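Local coordinates for phosphatase YwpJ (Bacillus subtilis, PDB 1NRW), which dephosphorylates five- and six-carbon sugar phosphates and nucleoside monophosphates in vitro, using magnesium as cofactor, at residues D127-A132 with K142-V147. Numbering follows the deposited sequence.
Sequences DRFRSA and KQAAEV
The ring of F129 reaches A144 and A145, and in this small apolar contact between helices 118-132 and 138-150 one large side chain meets two of the smallest. These consecutive helices lie between strands 112-114 and 154-156 of the six-stranded sheet, consistent with the cap domain of Cof-type HAD phosphatases. The far rim of the ring does the touching: CE2 of F129 comes 3.3 Å from CB of A144, a tight fit reached obliquely, while CE1 of F129 lies 3.4 Å from CA of A145. The backbone N of A145 sits over one ring face, 3.6 Å from CZ of F129. Setting CG anti to the carbonyl carbon (chi1 -86°) sends the ring across to the second helix. L141 also touches the phenyl group, H20 stacks on it, and A145 also touches L122 and L126. The side chain of F129 lies about 6 Å from that of D12, a ligand of the bound calcium.

No polar bond crosses between the segments. S131 OG gives a hydrogen bond to D127 O (2.7 Å), which S131 N reaches from the other face of the carbonyl plane; S131 OG is also bonded by E205 N. K142 NZ bridges to E146 OE2 from above the carboxylate plane (2.7 Å).

Replacing F129 with an alanine would probably open a gap beside A144 and A145 and deprive H20 of its stacking partner. The two segments thus meet by apolar van der Waals packing alone, which depends on the fit of a ring against small methyl groups.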
loop_
_atom_site.group_PDB
_atom_site.type_symbol
_atom_site.label_atom_id
_atom_site.label_comp_id
_atom_site.label_asym_id
_atom_site.label_seq_id
_atom_site.Cartn_x
_atom_site.Cartn_y
_atom_site.Cartn_z
ATOM N N ASP A 127 1.468 -4.332 13.332
ATOM C CA ASP A 127 1.401 -2.875 13.430
ATOM C C ASP A 127 0.464 -2.329 12.343
ATOM O O ASP A 127 -0.264 -1.363 12.571
ATOM C CB ASP A 127 2.804 -2.268 13.288
ATOM C CG ASP A 127 2.801 -0.744 13.383
ATOM O OD1 ASP A 127 2.221 -0.199 14.348
ATOM O OD2 ASP A 127 3.388 -0.090 12.497
ATOM N N ARG A 128 0.484 -2.949 11.164
ATOM C CA ARG A 128 -0.398 -2.523 10.074
ATOM C C ARG A 128 -1.855 -2.715 10.504
ATOM O O ARG A 128 -2.674 -1.804 10.368
ATOM C CB ARG A 128 -0.161 -3.354 8.811
ATOM C CG ARG A 128 1.155 -3.141 8.080
ATOM C CD ARG A 128 1.198 -4.155 6.933
ATOM N NE ARG A 128 2.395 -4.115 6.094
ATOM C CZ ARG A 128 2.587 -3.267 5.087
ATOM N NH1 ARG A 128 1.667 -2.361 4.785
ATOM N NH2 ARG A 128 3.683 -3.363 4.345
ATOM N N PHE A 129 -2.166 -3.912 11.002
ATOM C CA PHE A 129 -3.514 -4.260 11.456
ATOM C C PHE A 129 -3.998 -3.303 12.542
ATOM O O PHE A 129 -5.081 -2.733 12.445
ATOM C CB PHE A 129 -3.555 -5.681 12.043
ATOM C CG PHE A 129 -3.769 -6.781 11.032
ATOM C CD1 PHE A 129 -2.706 -7.286 10.284
ATOM C CD2 PHE A 129 -5.035 -7.355 10.875
ATOM C CE1 PHE A 129 -2.892 -8.347 9.400
ATOM C CE2 PHE A 129 -5.238 -8.423 9.990
ATOM C CZ PHE A 129 -4.164 -8.921 9.253
ATOM N N ARG A 130 -3.193 -3.146 13.590
ATOM C CA ARG A 130 -3.557 -2.282 14.709
ATOM C C ARG A 130 -3.705 -0.810 14.350
ATOM O O ARG A 130 -4.543 -0.110 14.916
ATOM C CB ARG A 130 -2.533 -2.429 15.840
ATOM C CG ARG A 130 -2.439 -3.845 16.388
ATOM C CD ARG A 130 -1.411 -3.954 17.504
ATOM N NE ARG A 130 -1.795 -3.177 18.676
ATOM C CZ ARG A 130 -1.097 -3.141 19.807
ATOM N NH1 ARG A 130 0.026 -3.838 19.919
ATOM N NH2 ARG A 130 -1.528 -2.414 20.830
ATOM N N SER A 131 -2.892 -0.333 13.418
ATOM C CA SER A 131 -2.964 1.068 13.025
ATOM C C SER A 131 -4.241 1.354 12.249
ATOM O O SER A 131 -4.838 2.420 12.396
ATOM C CB SER A 131 -1.744 1.444 12.179
ATOM O OG SER A 131 -0.558 1.332 12.950
ATOM N N ALA A 132 -4.657 0.391 11.432
ATOM C CA ALA A 132 -5.861 0.534 10.621
ATOM C C ALA A 132 -7.118 0.436 11.476
ATOM O O ALA A 132 -8.085 1.165 11.255
ATOM C CB ALA A 132 -5.892 -0.535 9.540
ATOM N N LYS A 142 -4.172 -10.447 15.754
ATOM C CA LYS A 142 -2.995 -11.308 15.721
ATOM C C LYS A 142 -3.245 -12.563 14.892
ATOM O O LYS A 142 -2.409 -12.949 14.073
ATOM C CB LYS A 142 -2.577 -11.701 17.141
ATOM C CG LYS A 142 -1.399 -12.672 17.201
ATOM C CD LYS A 142 -0.860 -12.789 18.625
ATOM C CE LYS A 142 0.207 -13.872 18.750
ATOM N NZ LYS A 142 -0.347 -15.233 18.497
ATOM N N GLN A 143 -4.394 -13.197 15.102
ATOM C CA GLN A 143 -4.725 -14.410 14.361
ATOM C C GLN A 143 -4.727 -14.128 12.870
ATOM O O GLN A 143 -4.215 -14.918 12.076
ATOM C CB GLN A 143 -6.098 -14.949 14.773
ATOM C CG GLN A 143 -6.524 -16.172 13.966
ATOM C CD GLN A 143 -7.913 -16.670 14.323
ATOM O OE1 GLN A 143 -8.175 -17.056 15.465
ATOM N NE2 GLN A 143 -8.811 -16.666 13.344
ATOM N N ALA A 144 -5.312 -12.996 12.493
ATOM C CA ALA A 144 -5.380 -12.612 11.091
ATOM C C ALA A 144 -3.996 -12.251 10.562
ATOM O O ALA A 144 -3.662 -12.568 9.421
ATOM C CB ALA A 144 -6.335 -11.440 10.920
ATOM N N ALA A 145 -3.193 -11.588 11.390
ATOM C CA ALA A 145 -1.843 -11.197 10.991
ATOM C C ALA A 145 -0.995 -12.433 10.709
ATOM O O ALA A 145 -0.134 -12.422 9.829
ATOM C CB ALA A 145 -1.190 -10.355 12.083
ATOM N N GLU A 146 -1.240 -13.499 11.463
ATOM C CA GLU A 146 -0.500 -14.740 11.281
ATOM C C GLU A 146 -0.911 -15.392 9.962
ATOM O O GLU A 146 -0.068 -15.888 9.215
ATOM C CB GLU A 146 -0.761 -15.685 12.458
ATOM C CG GLU A 146 -0.414 -15.071 13.804
ATOM C CD GLU A 146 -0.760 -15.967 14.972
ATOM O OE1 GLU A 146 -1.805 -16.648 14.915
ATOM O OE2 GLU A 146 0.004 -15.978 15.960
ATOM N N VAL A 147 -2.207 -15.379 9.667
ATOM C CA VAL A 147 -2.678 -15.961 8.417
ATOM C C VAL A 147 -2.038 -15.180 7.271
ATOM O O VAL A 147 -1.572 -15.762 6.292
ATOM C CB VAL A 147 -4.214 -15.885 8.298
ATOM C CG1 VAL A 147 -4.659 -16.467 6.965
ATOM C CG2 VAL A 147 -4.859 -16.649 9.444
#